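Local coordinates for SusD-like carbohydrate binding protein (Bacteroides vulgatus, PDB 3LEW), which probably binds carbohydrate at the outer membrane, as a member of the SusD family of nutrient-binding proteins, at residues Met305-Asp311 and Val322-Lys328. Residues are numbered along the deposited sequence; the frame is centred on the assembly and turned at random. Where two conformers were deposited one is given.
Sequences MLFWATD and VWMRNSK
R325 and A309 meet on one face of an antiparallel beta hairpin, strands 306-309 and 321-326, and show how a hairpin can bury a charged side chain among carbon on one face while an indole is wedged on the other. Strand 306-309 is one of the two edge strands within this chain of a mixed sheet in which 321-326 is followed by strand 440-448. On the indole's face the bump is M324, a selenomethionine: in the conformer given, one of two, it bends at its second and third torsions and CE sits over W308, 3.9 Å from the centroid of the six-membered ring, a CH-pi contact. In that copy SE stands farther off, above the five-membered ring, a Met-aromatic contact. V322 CG2 presses on W308 CE3 (3.8 Å), so V322 and the M324 backbone form a notch for the indole; Y424 also meets that ring. Farther along, L306 CD2 pushes against the amide of N326, 3.4 Å from CG.

The face with F307, A309 and W323 also holds R325. Its guanidinium lies flat with W323 CB over its centre, while NE (3.0 Å) and NH2 (2.9 Å) converge side-on on A309 O, both from above the carbonyl plane. That oxygen also accepts from W323 N, so three donors hold it. NH2 reaches on to D311 OD1 (2.8 Å, 164°) in a salt bridge, the carboxylate plane 78° from the guanidinium, and a water joins OD1 to NH1. A methionine in place of R325 would probably leave D311 without its cationic mate and A309 O with one donor. The chemistry implies that one arginine ties the end of strand 306-309 to the loop that follows it, its charge probably offset by D311.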
loop_
_atom_site.group_PDB
_atom_site.type_symbol
_atom_site.label_atom_id
_atom_site.label_comp_id
_atom_site.label_asym_id
_atom_site.label_seq_id
_atom_site.Cartn_x
_atom_site.Cartn_y
_atom_site.Cartn_z
HETATM N N MSE A 305 -6.340 -15.022 -14.117
HETATM C CA MSE A 305 -5.271 -15.166 -13.113
HETATM C C MSE A 305 -5.800 -15.670 -11.746
HETATM O O MSE A 305 -5.018 -15.924 -10.813
HETATM C CB MSE A 305 -4.530 -13.836 -12.957
HETATM C CG MSE A 305 -3.852 -13.482 -14.270
HETATM SE SE MSE A 305 -3.356 -11.627 -14.380
HETATM C CE MSE A 305 -2.487 -11.525 -12.797
ATOM N N LEU A 306 -7.115 -15.795 -11.654
ATOM C CA LEU A 306 -7.813 -16.219 -10.436
ATOM C C LEU A 306 -8.363 -17.640 -10.679
ATOM O O LEU A 306 -9.191 -17.863 -11.548
ATOM C CB LEU A 306 -8.948 -15.266 -10.096
ATOM C CG LEU A 306 -8.534 -13.803 -9.989
ATOM C CD1 LEU A 306 -9.797 -12.906 -9.857
ATOM C CD2 LEU A 306 -7.553 -13.591 -8.837
ATOM N N PHE A 307 -7.865 -18.607 -9.924
ATOM C CA PHE A 307 -8.257 -19.986 -10.141
ATOM C C PHE A 307 -8.063 -20.822 -8.889
ATOM O O PHE A 307 -7.216 -20.526 -8.072
ATOM C CB PHE A 307 -7.438 -20.613 -11.286
ATOM C CG PHE A 307 -5.950 -20.444 -11.127
ATOM C CD1 PHE A 307 -5.203 -21.389 -10.415
ATOM C CD2 PHE A 307 -5.307 -19.344 -11.643
ATOM C CE1 PHE A 307 -3.857 -21.252 -10.254
ATOM C CE2 PHE A 307 -3.933 -19.177 -11.470
ATOM C CZ PHE A 307 -3.217 -20.146 -10.759
ATOM N N TRP A 308 -8.871 -21.878 -8.772
ATOM C CA TRP A 308 -8.715 -22.858 -7.688
ATOM C C TRP A 308 -7.432 -23.634 -7.851
ATOM O O TRP A 308 -7.084 -24.062 -8.960
ATOM C CB TRP A 308 -9.866 -23.866 -7.715
ATOM C CG TRP A 308 -11.230 -23.304 -7.519
ATOM C CD1 TRP A 308 -12.243 -23.298 -8.435
ATOM C CD2 TRP A 308 -11.763 -22.692 -6.323
ATOM N NE1 TRP A 308 -13.359 -22.705 -7.897
ATOM C CE2 TRP A 308 -13.094 -22.315 -6.608
ATOM C CE3 TRP A 308 -11.242 -22.415 -5.061
ATOM C CZ2 TRP A 308 -13.911 -21.708 -5.672
ATOM C CZ3 TRP A 308 -12.047 -21.807 -4.126
ATOM C CH2 TRP A 308 -13.374 -21.446 -4.442
ATOM N N ALA A 309 -6.754 -23.891 -6.752
ATOM C CA ALA A 309 -5.625 -24.797 -6.761
ATOM C C ALA A 309 -5.383 -25.298 -5.358
ATOM O O ALA A 309 -5.688 -24.615 -4.352
ATOM C CB ALA A 309 -4.312 -24.091 -7.325
ATOM N N THR A 310 -4.751 -26.449 -5.282
ATOM C CA THR A 310 -4.252 -26.962 -4.024
ATOM C C THR A 310 -2.960 -26.199 -3.641
ATOM O O THR A 310 -2.333 -25.516 -4.482
ATOM C CB THR A 310 -3.991 -28.484 -4.125
ATOM O OG1 THR A 310 -3.227 -28.758 -5.306
ATOM C CG2 THR A 310 -5.312 -29.263 -4.208
ATOM N N ASP A 311 -2.557 -26.337 -2.378
ATOM C CA ASP A 311 -1.371 -25.629 -1.845
ATOM C C ASP A 311 -0.132 -25.973 -2.691
ATOM O O ASP A 311 0.088 -27.135 -3.050
ATOM C CB ASP A 311 -1.136 -25.989 -0.389
ATOM C CG ASP A 311 -2.237 -25.453 0.558
ATOM O OD1 ASP A 311 -2.931 -24.466 0.228
ATOM O OD2 ASP A 311 -2.345 -26.021 1.667
ATOM N N VAL A 322 -9.198 -26.888 -2.010
ATOM C CA VAL A 322 -8.614 -25.918 -2.901
ATOM C C VAL A 322 -8.972 -24.523 -2.345
ATOM O O VAL A 322 -10.021 -24.343 -1.724
ATOM C CB VAL A 322 -9.110 -26.072 -4.362
ATOM C CG1 VAL A 322 -8.554 -27.337 -4.974
ATOM C CG2 VAL A 322 -10.634 -26.088 -4.470
ATOM N N TRP A 323 -8.081 -23.562 -2.563
ATOM C CA TRP A 323 -8.324 -22.172 -2.250
ATOM C C TRP A 323 -8.220 -21.420 -3.574
ATOM O O TRP A 323 -7.585 -21.901 -4.521
ATOM C CB TRP A 323 -7.268 -21.635 -1.290
ATOM C CG TRP A 323 -7.145 -22.355 0.040
ATOM C CD1 TRP A 323 -6.829 -23.661 0.245
ATOM C CD2 TRP A 323 -7.341 -21.788 1.334
ATOM N NE1 TRP A 323 -6.818 -23.949 1.572
ATOM C CE2 TRP A 323 -7.090 -22.809 2.275
ATOM C CE3 TRP A 323 -7.647 -20.506 1.796
ATOM C CZ2 TRP A 323 -7.199 -22.606 3.661
ATOM C CZ3 TRP A 323 -7.741 -20.295 3.191
ATOM C CH2 TRP A 323 -7.502 -21.340 4.092
HETATM N N MSE A 324 -8.788 -20.223 -3.648
HETATM C CA MSE A 324 -8.690 -19.420 -4.858
HETATM C C MSE A 324 -7.336 -18.688 -4.827
HETATM O O MSE A 324 -7.058 -17.948 -3.890
HETATM C CB MSE A 324 -9.903 -18.481 -4.964
HETATM C CG MSE A 324 -9.948 -17.599 -6.252
HETATM SE SE MSE A 324 -10.536 -18.525 -7.818
HETATM C CE MSE A 324 -12.372 -18.729 -7.304
ATOM N N ARG A 325 -6.522 -18.931 -5.831
ATOM C CA ARG A 325 -5.214 -18.334 -5.950
ATOM C C ARG A 325 -5.226 -17.223 -6.954
ATOM O O ARG A 325 -6.047 -17.191 -7.860
ATOM C CB ARG A 325 -4.190 -19.377 -6.431
ATOM C CG ARG A 325 -4.243 -20.713 -5.781
ATOM C CD ARG A 325 -4.036 -20.654 -4.276
ATOM N NE ARG A 325 -4.297 -21.983 -3.728
ATOM C CZ ARG A 325 -3.896 -22.403 -2.523
ATOM N NH1 ARG A 325 -3.255 -21.602 -1.683
ATOM N NH2 ARG A 325 -4.226 -23.598 -2.119
ATOM N N ASN A 326 -4.296 -16.273 -6.771
ATOM C CA ASN A 326 -3.994 -15.268 -7.762
ATOM C C ASN A 326 -2.554 -15.502 -8.259
ATOM O O ASN A 326 -1.631 -15.484 -7.462
ATOM C CB ASN A 326 -4.131 -13.855 -7.147
ATOM C CG ASN A 326 -4.301 -12.771 -8.186
ATOM O OD1 ASN A 326 -3.930 -12.942 -9.393
ATOM N ND2 ASN A 326 -4.871 -11.633 -7.749
ATOM N N SER A 327 -2.380 -15.760 -9.560
ATOM C CA SER A 327 -1.034 -15.856 -10.133
ATOM C C SER A 327 -0.310 -14.484 -10.173
ATOM O O SER A 327 0.864 -14.402 -10.590
ATOM C CB SER A 327 -1.098 -16.494 -11.513
ATOM O OG SER A 327 -1.820 -15.667 -12.406
ATOM N N LYS A 328 -0.965 -13.420 -9.716
ATOM C CA LYS A 328 -0.421 -12.045 -9.863
ATOM C C LYS A 328 1.021 -11.898 -9.364
ATOM O O LYS A 328 1.891 -11.420 -10.107
ATOM C CB LYS A 328 -1.334 -11.044 -9.142
ATOM C CG LYS A 328 -0.983 -9.590 -9.331
ATOM C CD LYS A 328 -2.058 -8.688 -8.758
ATOM C CE LYS A 328 -1.676 -7.246 -8.881
ATOM N NZ LYS A 328 -2.713 -6.292 -8.390
HETATM O O HOH W 1 -3.780 -22.260 1.373
#